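Local coordinates for Oxidored_FMN domain-containing protein ([Pseudomonas] geniculata N1, PDB 6L6J), which acts as an amine oxidase on 6-hydroxypseudooxynicotine, carrying FMN and a [4Fe-4S] cluster, at residues 32-36 with 72-76; 61-67 with 102-107. All blocks are in the same frame, centred on the assembly; numbering follows the deposited sequence.

Contact 1: 32-36 with 72-76; sequences AMGMT and LPDPR. With SO4 (sulfate ion), chain G.
Met35 lies along the backbone of Pro75 and Arg76, a good example of how two irregular loops can be joined by a bent, unbranched side chain rather than by paired strands. From CB the chain turns so that CG stands opposite the carbonyl carbon (chi1 -49°), which carries it alongside Arg76: CG is 4.0 Å from Arg76 CD, and the two side chains cross obliquely. A second bend at CG brings SD down on the backbone, 3.7 Å from Pro75 CA, and CE ends 4.2 Å from Arg76 O. Tyr82 and, from helix 83-94, Pro85 and Leu86 also touch this methionine. With an alanine here the sulfur and terminal methyl are gone, and the Pro75-Arg76 backbone is likely to be less well packed, with the aliphatic part of Arg76 freer to move. The Arg76 guanidinium is held by Tyr82, and its NH1 also donates to O3 of a sulfate at 3.3 Å; this ion, probably from the crystallisation liquor, is shared with Lys81. One residue before Met35, Gly34 has no side chain; a CB there would run into Pro73 CB, and its CA lies 3.8 Å from Asp74 O. Pro73 CG comes to 3.3 Å from Ala32 O. Ala32 CB in turn rests 3.6 Å from Leu72 CD1. A water takes the Ala32 N-H and bridges to Pro73 O at 2.8 Å. The segments belong to the loops that follow strands 24-26 and 55-62, the beta-alpha loops at the C-terminal rim of a TIM barrel, where this flavoenzyme family places its FMN.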
# COMPACT_ATOMS: atom_id res chain seq x y z
N ALA A 32 -8.27 -2.15 -7.81
CA ALA A 32 -8.85 -3.51 -7.92
C ALA A 32 -10.38 -3.46 -7.90
O ALA A 32 -10.99 -4.41 -7.40
CB ALA A 32 -8.32 -4.39 -6.82
N MET A 33 -10.96 -2.36 -8.35
CA MET A 33 -12.36 -2.24 -8.82
C MET A 33 -12.26 -1.99 -10.32
O MET A 33 -11.48 -1.06 -10.71
CB MET A 33 -13.08 -1.02 -8.20
CG MET A 33 -12.72 -0.75 -6.77
SD MET A 33 -12.59 1.02 -6.45
CE MET A 33 -12.32 0.97 -4.68
N GLY A 34 -12.95 -2.76 -11.14
CA GLY A 34 -12.80 -2.61 -12.60
C GLY A 34 -14.02 -1.93 -13.19
O GLY A 34 -14.63 -1.08 -12.49
N MET A 35 -14.40 -2.36 -14.40
CA MET A 35 -15.70 -2.02 -15.03
C MET A 35 -16.80 -2.78 -14.29
O MET A 35 -17.98 -2.36 -14.35
CB MET A 35 -15.70 -2.42 -16.51
CG MET A 35 -14.47 -1.92 -17.24
SD MET A 35 -14.06 -0.20 -16.79
CE MET A 35 -14.97 0.67 -18.07
N THR A 36 -16.40 -3.83 -13.60
CA THR A 36 -17.30 -4.74 -12.85
C THR A 36 -17.78 -4.01 -11.58
O THR A 36 -18.84 -4.39 -11.06
CB THR A 36 -16.58 -6.08 -12.70
OG1 THR A 36 -15.17 -5.87 -12.81
CG2 THR A 36 -16.95 -7.06 -13.79
N LEU A 72 -7.03 -9.71 -11.46
CA LEU A 72 -7.14 -8.29 -11.02
C LEU A 72 -8.10 -7.52 -11.96
O LEU A 72 -7.88 -7.46 -13.16
CB LEU A 72 -5.74 -7.65 -11.00
CG LEU A 72 -5.68 -6.13 -10.79
CD1 LEU A 72 -6.28 -5.72 -9.45
CD2 LEU A 72 -4.26 -5.61 -10.93
N PRO A 73 -9.21 -6.95 -11.45
CA PRO A 73 -10.09 -6.13 -12.28
C PRO A 73 -9.54 -4.72 -12.51
O PRO A 73 -9.32 -4.03 -11.53
CB PRO A 73 -11.42 -6.09 -11.51
CG PRO A 73 -11.07 -6.40 -10.08
CD PRO A 73 -9.72 -7.09 -10.08
N ASP A 74 -9.37 -4.35 -13.78
CA ASP A 74 -8.79 -3.08 -14.28
C ASP A 74 -9.80 -2.35 -15.16
O ASP A 74 -10.71 -2.97 -15.70
CB ASP A 74 -7.55 -3.33 -15.14
CG ASP A 74 -6.31 -3.57 -14.32
OD1 ASP A 74 -6.38 -3.27 -13.09
OD2 ASP A 74 -5.29 -4.05 -14.91
N PRO A 75 -9.65 -1.02 -15.36
CA PRO A 75 -10.34 -0.33 -16.44
C PRO A 75 -9.93 -0.90 -17.80
O PRO A 75 -8.85 -1.44 -17.88
CB PRO A 75 -9.88 1.13 -16.34
CG PRO A 75 -9.41 1.26 -14.93
CD PRO A 75 -8.85 -0.10 -14.56
N ARG A 76 -10.79 -0.76 -18.80
CA ARG A 76 -10.53 -1.22 -20.19
C ARG A 76 -10.92 -0.12 -21.18
O ARG A 76 -11.94 0.57 -20.96
CB ARG A 76 -11.32 -2.50 -20.47
CG ARG A 76 -11.00 -3.66 -19.54
CD ARG A 76 -12.23 -4.53 -19.27
NE ARG A 76 -11.85 -5.88 -18.96
CZ ARG A 76 -12.54 -6.97 -19.27
NH1 ARG A 76 -13.70 -6.87 -19.92
NH2 ARG A 76 -12.05 -8.16 -18.97
S SO4 G . -16.71 -9.13 -21.11
O1 SO4 G . -17.26 -7.82 -21.39
O2 SO4 G . -17.46 -10.14 -21.80
O3 SO4 G . -15.34 -9.20 -21.52
O4 SO4 G . -16.78 -9.39 -19.69
O HOH W 1 -7.49 -2.07 -10.66

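Contact 2: 61-67 with 102-107; sequences TMIHETS and VELAHA. With FMN (flavin mononucleotide), chain B; SO4 (sulfate ion), chain F.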
# COMPACT_ATOMS: atom_id res chain seq x y z
N THR A 61 -4.97 0.91 -17.83
CA THR A 61 -6.24 0.80 -18.59
C THR A 61 -5.98 -0.00 -19.87
O THR A 61 -5.30 0.53 -20.77
CB THR A 61 -6.80 2.20 -18.86
OG1 THR A 61 -7.10 2.70 -17.55
CG2 THR A 61 -8.02 2.20 -19.75
N MET A 62 -6.46 -1.23 -19.93
CA MET A 62 -5.99 -2.23 -20.92
C MET A 62 -6.42 -1.79 -22.32
O MET A 62 -7.64 -1.55 -22.52
CB MET A 62 -6.57 -3.60 -20.60
CG MET A 62 -6.11 -4.10 -19.24
SD MET A 62 -4.32 -4.28 -19.17
CE MET A 62 -3.80 -2.86 -18.24
N ILE A 63 -5.49 -1.75 -23.27
CA ILE A 63 -5.75 -1.28 -24.67
C ILE A 63 -6.20 -2.41 -25.60
O ILE A 63 -6.49 -2.09 -26.77
CB ILE A 63 -4.51 -0.57 -25.22
CG1 ILE A 63 -3.35 -1.53 -25.47
CG2 ILE A 63 -4.12 0.57 -24.31
CD1 ILE A 63 -2.32 -0.99 -26.42
N HIS A 64 -6.25 -3.66 -25.15
CA HIS A 64 -6.56 -4.86 -25.98
C HIS A 64 -6.69 -6.11 -25.10
O HIS A 64 -6.03 -6.16 -24.05
CB HIS A 64 -5.47 -5.06 -27.05
CG HIS A 64 -5.86 -5.98 -28.16
ND1 HIS A 64 -5.41 -7.27 -28.23
CD2 HIS A 64 -6.67 -5.79 -29.23
CE1 HIS A 64 -5.93 -7.84 -29.30
NE2 HIS A 64 -6.71 -6.95 -29.92
N GLU A 65 -7.44 -7.10 -25.59
CA GLU A 65 -7.79 -8.40 -24.92
C GLU A 65 -6.52 -9.23 -24.61
O GLU A 65 -6.57 -10.09 -23.67
CB GLU A 65 -8.77 -9.18 -25.80
CG GLU A 65 -10.08 -8.44 -26.07
CD GLU A 65 -10.17 -7.59 -27.34
OE1 GLU A 65 -9.22 -6.80 -27.63
OE2 GLU A 65 -11.22 -7.71 -28.05
N THR A 66 -5.45 -9.02 -25.37
CA THR A 66 -4.12 -9.66 -25.19
C THR A 66 -3.38 -9.05 -23.97
O THR A 66 -2.25 -9.52 -23.68
CB THR A 66 -3.25 -9.52 -26.45
OG1 THR A 66 -3.02 -8.14 -26.77
CG2 THR A 66 -3.86 -10.21 -27.64
N SER A 67 -3.96 -8.05 -23.29
CA SER A 67 -3.33 -7.41 -22.12
C SER A 67 -4.24 -7.46 -20.89
O SER A 67 -5.14 -6.61 -20.81
CB SER A 67 -2.93 -5.99 -22.44
OG SER A 67 -2.51 -5.34 -21.26
N VAL A 102 -5.47 8.96 -17.78
CA VAL A 102 -5.72 7.50 -17.87
C VAL A 102 -4.42 6.83 -18.31
O VAL A 102 -3.83 7.27 -19.33
CB VAL A 102 -6.89 7.18 -18.81
CG1 VAL A 102 -6.66 7.69 -20.22
CG2 VAL A 102 -7.21 5.70 -18.83
N GLU A 103 -3.99 5.80 -17.58
CA GLU A 103 -2.76 5.07 -17.92
C GLU A 103 -3.12 3.96 -18.92
O GLU A 103 -3.23 2.81 -18.53
CB GLU A 103 -2.11 4.57 -16.64
CG GLU A 103 -0.64 4.23 -16.81
CD GLU A 103 -0.04 3.52 -15.62
OE1 GLU A 103 1.06 3.91 -15.23
OE2 GLU A 103 -0.69 2.55 -15.08
N LEU A 104 -3.32 4.33 -20.18
CA LEU A 104 -3.44 3.35 -21.30
C LEU A 104 -2.22 2.44 -21.26
O LEU A 104 -1.10 2.97 -21.27
CB LEU A 104 -3.55 4.11 -22.62
CG LEU A 104 -4.89 4.81 -22.85
CD1 LEU A 104 -4.97 5.34 -24.28
CD2 LEU A 104 -6.07 3.88 -22.56
N ALA A 105 -2.46 1.13 -21.18
CA ALA A 105 -1.45 0.11 -20.83
C ALA A 105 -1.58 -1.11 -21.72
O ALA A 105 -2.72 -1.54 -21.97
CB ALA A 105 -1.62 -0.28 -19.38
N HIS A 106 -0.46 -1.68 -22.16
CA HIS A 106 -0.40 -3.05 -22.74
C HIS A 106 0.69 -3.82 -22.00
O HIS A 106 1.85 -3.36 -22.04
CB HIS A 106 -0.19 -3.05 -24.26
CG HIS A 106 -0.46 -4.40 -24.84
ND1 HIS A 106 0.33 -5.50 -24.53
CD2 HIS A 106 -1.45 -4.86 -25.64
CE1 HIS A 106 -0.14 -6.57 -25.14
NE2 HIS A 106 -1.25 -6.20 -25.81
N ALA A 107 0.33 -4.95 -21.38
CA ALA A 107 1.09 -5.61 -20.32
C ALA A 107 2.22 -6.46 -20.91
O ALA A 107 3.05 -6.96 -20.15
CB ALA A 107 0.15 -6.43 -19.46
N1 FMN B . 1.64 2.42 -10.87
C2 FMN B . 1.23 2.27 -12.17
O2 FMN B . 1.94 2.76 -13.05
N3 FMN B . 0.11 1.65 -12.55
C4 FMN B . -0.73 1.11 -11.64
O4 FMN B . -1.76 0.54 -12.00
C4A FMN B . -0.36 1.20 -10.20
N5 FMN B . -1.15 0.67 -9.24
C5A FMN B . -0.82 0.85 -7.94
C6 FMN B . -1.66 0.37 -6.94
C7 FMN B . -1.32 0.57 -5.62
C7M FMN B . -2.20 0.01 -4.57
C8 FMN B . -0.10 1.30 -5.26
C8M FMN B . 0.31 1.50 -3.83
C9 FMN B . 0.75 1.77 -6.22
C9A FMN B . 0.44 1.59 -7.57
N10 FMN B . 1.27 2.11 -8.57
C10 FMN B . 0.88 1.92 -9.88
C1' FMN B . 2.52 2.87 -8.27
C2' FMN B . 2.21 4.31 -7.92
O2' FMN B . 1.71 4.92 -9.10
C3' FMN B . 3.42 5.07 -7.46
O3' FMN B . 4.35 5.16 -8.54
C4' FMN B . 4.12 4.46 -6.24
O4' FMN B . 3.14 4.05 -5.26
C5' FMN B . 5.13 5.43 -5.65
O5' FMN B . 4.43 6.59 -5.21
P FMN B . 3.94 6.72 -3.67
O1P FMN B . 5.20 6.74 -2.84
O2P FMN B . 3.19 8.01 -3.69
O3P FMN B . 3.07 5.51 -3.42
S SO4 F . -8.13 -6.66 -33.42
O1 SO4 F . -8.50 -5.28 -33.27
O2 SO4 F . -9.02 -7.30 -34.38
O3 SO4 F . -6.76 -6.74 -33.86
O4 SO4 F . -8.27 -7.33 -32.14
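Thr61 and Met62 pair in parallel register with Leu104 and Ala105: Glu103 O receives Thr61 N, Thr61 O receives Ala105 N, and Ala105 O receives Ile63 N. This joins strands 55-62 and 99-105, neighbours in the eight-stranded TIM barrel and the two strands of a beta-alpha-beta unit whose helix is 83-94. On one face of the sheet Thr61 CG2 meets Leu104 CD2 at 3.8 Å; on the other the methyl of Met62, CE, reaches Ala105 CB at 3.6 Å. Glu103 leaves the strand with CG anti to the backbone N (chi1 -160°) and runs extended to the flavin, where OE2 accepts the FMN N3 hydrogen at 2.8 Å, Arg224 being a long, weak partner of its OE1.

Past the strand ends the chemistry turns polar. The type I turn from His64 to Ser67 places Thr66 OG1 between two imidazoles, 2.8 Å from His106 NE2, in the plane of that ring, and 2.9 Å from His64 ND1. The N-H of His64 NE2 makes a nearly straight hydrogen bond (N-H...O angle 175°) to O4 of a sulfate, probably from the crystallisation liquor. Ile63 CD1 packs 3.7 Å from His106 CB, and over one face of the His106 ring Ser67 CB makes a CH-pi contact, 3.6 Å from the centroid and 6° off the normal.

Both contacts hold strand 55-62 or the loop that follows it, yet they illustrate how chemistry follows position in a barrel. Contact 2 is almost wholly buried: strand backbones pair inside the sheet, and just beyond their ends histidines and a threonine hydroxyl are hydrogen-bonded to one another. Contact 1 is only partly buried, and there loop meets loop through methionine, proline and one bridging water. Each approaches the flavin, contact 2 by bonding it directly and contact 1 less closely, through Asp74. The two meet where the chain comes back past its own strand: Pro75 O probably accepts a hydrogen bond from Met62 N, 3.2 Å away, and the ring of Pro75 packs on Thr61.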